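Local coordinates for protein glycerol dehydratase (Clostridium butyricum, PDB 1R9D) that probably dehydrates glycerol without vitamin B12, as a glycyl-radical enzyme of the pyruvate formate-lyase-like family, at residues D667-S672 / S688-F693; R724-F727 / H733-F736. All blocks are in the same frame, centred on the assembly; numbering follows the deposited sequence.

Contact 1: residues D667-S672 / S688-F693; sequences DGVSPS and SKLDHF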
loop_
_atom_site.group_PDB
_atom_site.type_symbol
_atom_site.label_atom_id
_atom_site.label_comp_id
_atom_site.label_asym_id
_atom_site.label_seq_id
_atom_site.Cartn_x
_atom_site.Cartn_y
_atom_site.Cartn_z
ATOM N N ASP A 667 -29.819 26.232 -10.938
ATOM C CA ASP A 667 -28.362 26.188 -11.064
ATOM C C ASP A 667 -27.644 26.979 -9.962
ATOM O O ASP A 667 -27.925 28.155 -9.754
ATOM C CB ASP A 667 -27.959 26.729 -12.441
ATOM C CG ASP A 667 -28.599 28.077 -12.750
ATOM O OD1 ASP A 667 -27.869 29.087 -12.811
ATOM O OD2 ASP A 667 -29.839 28.129 -12.924
ATOM N N GLY A 668 -26.719 26.325 -9.260
ATOM C CA GLY A 668 -25.978 26.989 -8.198
ATOM C C GLY A 668 -26.895 27.576 -7.138
ATOM O O GLY A 668 -27.808 26.905 -6.665
ATOM N N VAL A 669 -26.651 28.826 -6.757
ATOM C CA VAL A 669 -27.491 29.485 -5.763
ATOM C C VAL A 669 -28.414 30.501 -6.437
ATOM O O VAL A 669 -28.974 31.378 -5.781
ATOM C CB VAL A 669 -26.636 30.193 -4.682
ATOM C CG1 VAL A 669 -25.861 29.148 -3.888
ATOM C CG2 VAL A 669 -25.680 31.200 -5.331
ATOM N N SER A 670 -28.566 30.373 -7.755
ATOM C CA SER A 670 -29.417 31.279 -8.527
ATOM C C SER A 670 -30.895 30.953 -8.313
ATOM O O SER A 670 -31.257 29.801 -8.099
ATOM C CB SER A 670 -29.118 31.146 -10.030
ATOM O OG SER A 670 -27.729 31.169 -10.301
ATOM N N PRO A 671 -31.768 31.972 -8.366
ATOM C CA PRO A 671 -33.206 31.742 -8.184
ATOM C C PRO A 671 -33.718 30.823 -9.298
ATOM O O PRO A 671 -33.108 30.753 -10.369
ATOM C CB PRO A 671 -33.795 33.148 -8.297
ATOM C CG PRO A 671 -32.701 34.015 -7.747
ATOM C CD PRO A 671 -31.460 33.413 -8.385
ATOM N N SER A 672 -34.818 30.115 -9.049
ATOM C CA SER A 672 -35.395 29.225 -10.060
ATOM C C SER A 672 -35.922 30.056 -11.226
ATOM O O SER A 672 -36.281 31.214 -11.052
ATOM C CB SER A 672 -36.542 28.398 -9.470
ATOM O OG SER A 672 -36.072 27.465 -8.514
ATOM N N SER A 688 -27.493 36.951 -1.454
ATOM C CA SER A 688 -26.501 37.367 -0.471
ATOM C C SER A 688 -26.849 36.935 0.956
ATOM O O SER A 688 -25.988 36.950 1.833
ATOM C CB SER A 688 -26.298 38.888 -0.521
ATOM O OG SER A 688 -27.412 39.582 0.017
ATOM N N LYS A 689 -28.093 36.529 1.188
ATOM C CA LYS A 689 -28.504 36.111 2.529
ATOM C C LYS A 689 -28.023 34.712 2.913
ATOM O O LYS A 689 -28.029 34.348 4.091
ATOM C CB LYS A 689 -30.025 36.193 2.660
ATOM C CG LYS A 689 -30.570 37.613 2.545
ATOM C CD LYS A 689 -32.077 37.602 2.375
ATOM C CE LYS A 689 -32.615 39.008 2.147
ATOM N NZ LYS A 689 -34.074 38.985 1.823
ATOM N N LEU A 690 -27.616 33.922 1.923
ATOM C CA LEU A 690 -27.112 32.579 2.191
ATOM C C LEU A 690 -25.754 32.704 2.886
ATOM O O LEU A 690 -25.129 33.764 2.848
ATOM C CB LEU A 690 -26.933 31.814 0.879
ATOM C CG LEU A 690 -28.128 31.755 -0.072
ATOM C CD1 LEU A 690 -27.687 31.112 -1.395
ATOM C CD2 LEU A 690 -29.267 30.972 0.570
ATOM N N ASP A 691 -25.302 31.627 3.522
ATOM C CA ASP A 691 -23.999 31.632 4.196
ATOM C C ASP A 691 -22.919 31.239 3.181
ATOM O O ASP A 691 -22.656 30.053 2.967
ATOM C CB ASP A 691 -23.991 30.636 5.362
ATOM C CG ASP A 691 -22.711 30.703 6.184
ATOM O OD1 ASP A 691 -21.697 31.226 5.675
ATOM O OD2 ASP A 691 -22.714 30.221 7.339
ATOM N N HIS A 692 -22.305 32.237 2.554
ATOM C CA HIS A 692 -21.262 31.994 1.556
ATOM C C HIS A 692 -19.890 31.724 2.179
ATOM O O HIS A 692 -18.937 31.387 1.471
ATOM C CB HIS A 692 -21.167 33.193 0.613
ATOM C CG HIS A 692 -22.381 33.388 -0.242
ATOM N ND1 HIS A 692 -22.543 32.762 -1.459
ATOM C CD2 HIS A 692 -23.492 34.142 -0.055
ATOM C CE1 HIS A 692 -23.699 33.124 -1.989
ATOM N NE2 HIS A 692 -24.294 33.962 -1.158
ATOM N N PHE A 693 -19.783 31.878 3.497
ATOM C CA PHE A 693 -18.517 31.636 4.184
ATOM C C PHE A 693 -18.304 30.150 4.469
ATOM O O PHE A 693 -17.194 29.639 4.331
ATOM C CB PHE A 693 -18.462 32.403 5.520
ATOM C CG PHE A 693 -18.356 33.897 5.372
ATOM C CD1 PHE A 693 -19.483 34.672 5.118
ATOM C CD2 PHE A 693 -17.123 34.535 5.505
ATOM C CE1 PHE A 693 -19.389 36.061 5.000
ATOM C CE2 PHE A 693 -17.014 35.921 5.390
ATOM C CZ PHE A 693 -18.150 36.687 5.138
#
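V669 and L690 meet through their branched apolar side chains, joining two loops that leave and return on either side of helix 680-687. The first loop reverses in a type II' beta turn from D667 to S670. At its start D667 OD1 bonds to N702 ND2, tying the turn to strand 702-705. G668 takes the second position of the turn, where type II' geometry needs the positive phi it has (57°). V669 follows, its side chain leaving the turn toward the second loop. There L690 CD1 lies 3.6 Å from V669 CB and 3.7 Å from V669 CG1, the two side chains running alongside each other and pointing opposite ways. A chi1 of -52° turns the isobutyl group of L690 toward the valine, and an extended chi2 of 172° carries CD1 onward to it; the L690 side chain also packs on A613 of helix 607-624. The other valine methyl, CG2, sits at the edge of the H692 ring, near its plane and 4.3 Å from H692 CE1. That ring is held at both nitrogens, ND1 by T699 OG1 and NE2 by V687 O. S670 closes the turn: S670 N and S670 OG each lie 3.1 Å from D667 O, bonding to it from opposite faces of the carbonyl plane, and OG also accepts from N702 N. The arrangement is a buried loop-to-loop contact within the glycine-radical region of the sequence, with a type II' turn presenting a valine to a leucine and a histidine edge.

Contact 2: residues R724-F727 / H733-F736; sequences RSYF and HVQF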
loop_
_atom_site.group_PDB
_atom_site.type_symbol
_atom_site.label_atom_id
_atom_site.label_comp_id
_atom_site.label_asym_id
_atom_site.label_seq_id
_atom_site.Cartn_x
_atom_site.Cartn_y
_atom_site.Cartn_z
ATOM N N ARG A 724 -20.732 45.299 -7.255
ATOM C CA ARG A 724 -20.242 45.810 -5.981
ATOM C C ARG A 724 -21.254 45.680 -4.849
ATOM O O ARG A 724 -20.884 45.380 -3.717
ATOM C CB ARG A 724 -19.802 47.266 -6.131
ATOM C CG ARG A 724 -18.469 47.409 -6.846
ATOM C CD ARG A 724 -18.144 48.856 -7.132
ATOM N NE ARG A 724 -16.773 49.024 -7.613
ATOM C CZ ARG A 724 -16.334 50.119 -8.225
ATOM N NH1 ARG A 724 -17.159 51.136 -8.432
ATOM N NH2 ARG A 724 -15.072 50.202 -8.626
ATOM N N SER A 725 -22.530 45.895 -5.149
ATOM C CA SER A 725 -23.557 45.796 -4.116
ATOM C C SER A 725 -23.706 44.359 -3.630
ATOM O O SER A 725 -23.875 44.113 -2.435
ATOM C CB SER A 725 -24.904 46.299 -4.637
ATOM O OG SER A 725 -25.912 46.107 -3.656
ATOM N N TYR A 726 -23.657 43.407 -4.556
ATOM C CA TYR A 726 -23.780 42.004 -4.185
ATOM C C TYR A 726 -22.577 41.585 -3.333
ATOM O O TYR A 726 -22.727 40.899 -2.317
ATOM C CB TYR A 726 -23.880 41.130 -5.444
ATOM C CG TYR A 726 -23.892 39.639 -5.176
ATOM C CD1 TYR A 726 -24.880 39.055 -4.374
ATOM C CD2 TYR A 726 -22.908 38.811 -5.719
ATOM C CE1 TYR A 726 -24.882 37.686 -4.119
ATOM C CE2 TYR A 726 -22.901 37.447 -5.471
ATOM C CZ TYR A 726 -23.887 36.887 -4.668
ATOM O OH TYR A 726 -23.843 35.540 -4.394
ATOM N N PHE A 727 -21.384 42.011 -3.737
ATOM C CA PHE A 727 -20.178 41.666 -2.995
ATOM C C PHE A 727 -20.111 42.370 -1.638
ATOM O O PHE A 727 -19.603 41.803 -0.679
ATOM C CB PHE A 727 -18.929 41.974 -3.833
ATOM C CG PHE A 727 -18.649 40.945 -4.904
ATOM C CD1 PHE A 727 -19.504 39.860 -5.093
ATOM C CD2 PHE A 727 -17.534 41.064 -5.727
ATOM C CE1 PHE A 727 -19.248 38.907 -6.095
ATOM C CE2 PHE A 727 -17.275 40.123 -6.724
ATOM C CZ PHE A 727 -18.128 39.049 -6.907
ATOM N N HIS A 733 -19.613 34.849 -5.631
ATOM C CA HIS A 733 -19.308 34.942 -7.055
ATOM C C HIS A 733 -20.540 35.287 -7.887
ATOM O O HIS A 733 -21.665 35.020 -7.479
ATOM C CB HIS A 733 -18.739 33.588 -7.526
ATOM C CG HIS A 733 -19.122 33.211 -8.927
ATOM N ND1 HIS A 733 -20.388 32.780 -9.269
ATOM C CD2 HIS A 733 -18.411 33.230 -10.080
ATOM C CE1 HIS A 733 -20.440 32.553 -10.570
ATOM N NE2 HIS A 733 -19.254 32.818 -11.087
ATOM N N VAL A 734 -20.313 35.886 -9.054
ATOM C CA VAL A 734 -21.397 36.197 -9.971
ATOM C C VAL A 734 -20.824 36.261 -11.391
ATOM O O VAL A 734 -19.659 36.611 -11.586
ATOM C CB VAL A 734 -22.117 37.528 -9.590
ATOM C CG1 VAL A 734 -21.208 38.721 -9.836
ATOM C CG2 VAL A 734 -23.428 37.651 -10.373
ATOM N N GLN A 735 -21.631 35.883 -12.376
ATOM C CA GLN A 735 -21.195 35.907 -13.769
ATOM C C GLN A 735 -22.434 36.185 -14.609
ATOM O O GLN A 735 -23.551 35.917 -14.163
ATOM C CB GLN A 735 -20.571 34.567 -14.143
ATOM C CG GLN A 735 -21.512 33.394 -14.004
ATOM C CD GLN A 735 -20.795 32.066 -14.061
ATOM O OE1 GLN A 735 -21.419 31.021 -14.262
ATOM N NE2 GLN A 735 -19.480 32.092 -13.866
ATOM N N PHE A 736 -22.245 36.697 -15.823
ATOM C CA PHE A 736 -23.388 37.060 -16.652
ATOM C C PHE A 736 -23.406 36.632 -18.110
ATOM O O PHE A 736 -22.387 36.672 -18.799
ATOM C CB PHE A 736 -23.568 38.583 -16.659
ATOM C CG PHE A 736 -23.435 39.226 -15.312
ATOM C CD1 PHE A 736 -22.183 39.550 -14.799
ATOM C CD2 PHE A 736 -24.563 39.500 -14.547
ATOM C CE1 PHE A 736 -22.056 40.139 -13.539
ATOM C CE2 PHE A 736 -24.449 40.087 -13.289
ATOM C CZ PHE A 736 -23.193 40.407 -12.783
HETATM O O HOH W 1 -22.183 33.539 -5.204
#
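Y726 and F727, neighbours on helix 712-728, lay their rings against the first two residues of strand 733-738. In the apolar contacts, Y726 and V734 pass side by side with their side chains heading contrary ways, Y726 CD2 coming 4.2 Å from V734 CB, with the valine placed obliquely to the ring. F727 approaches with one ring corner: its CE1 lies 4.2 Å from V734 CG1 and 4.1 Å from H733 CA, again obliquely, so this ring packs on both a side chain and the strand backbone. Its other neighbours include Y405 on the adjacent strand 404-407. H733 starts away from the helix; its ND1 is hydrogen-bonded to F701 N and its ring meets that of Y406.

The tyrosine also makes an edge contact with the backbone. With CG anti to the backbone N (chi1 175°), the Y726 ring extends toward the start of the strand, and the carbonyl oxygen H733 O comes to its edge, near the ring plane, at 3.4 Å from Y726 CE2.

The polar link is a water in the plane of the tyrosine ring: it lies 2.7 Å from Y726 OH, to which it is hydrogen-bonded, and accepts from H733 N at 2.9 Å. No direct hydrogen bond joins 724-727 to 733-736; the water bridges them. This is helix-on-sheet packing within a beta-alpha-beta unit, strand 702-705, helix 712-728 and strand 733-738, whose two strands run parallel and adjacent in a mixed sheet.

In the fold
Contact 1 closes before contact 2 opens, the two coming in series along the glycine-radical part of the chain; their centres are about 11 Å apart. They touch directly through Y726, whose OH lies 3.4 Å from H692 CE1 and whose CE1 lies 3.8 Å from S688 N. The loop after helix 680-687 therefore packs against helix 712-728 of the beta-alpha-beta unit. Strand 702-705 is a second link: N702 receives the turn of contact 1, while Q735 pairs with Q703 across the sheet. Bound glycerol is about 14 Å from the V669 side chain and about 11 Å from that of H733, so both contacts lie near, but not at, the bound glycerol.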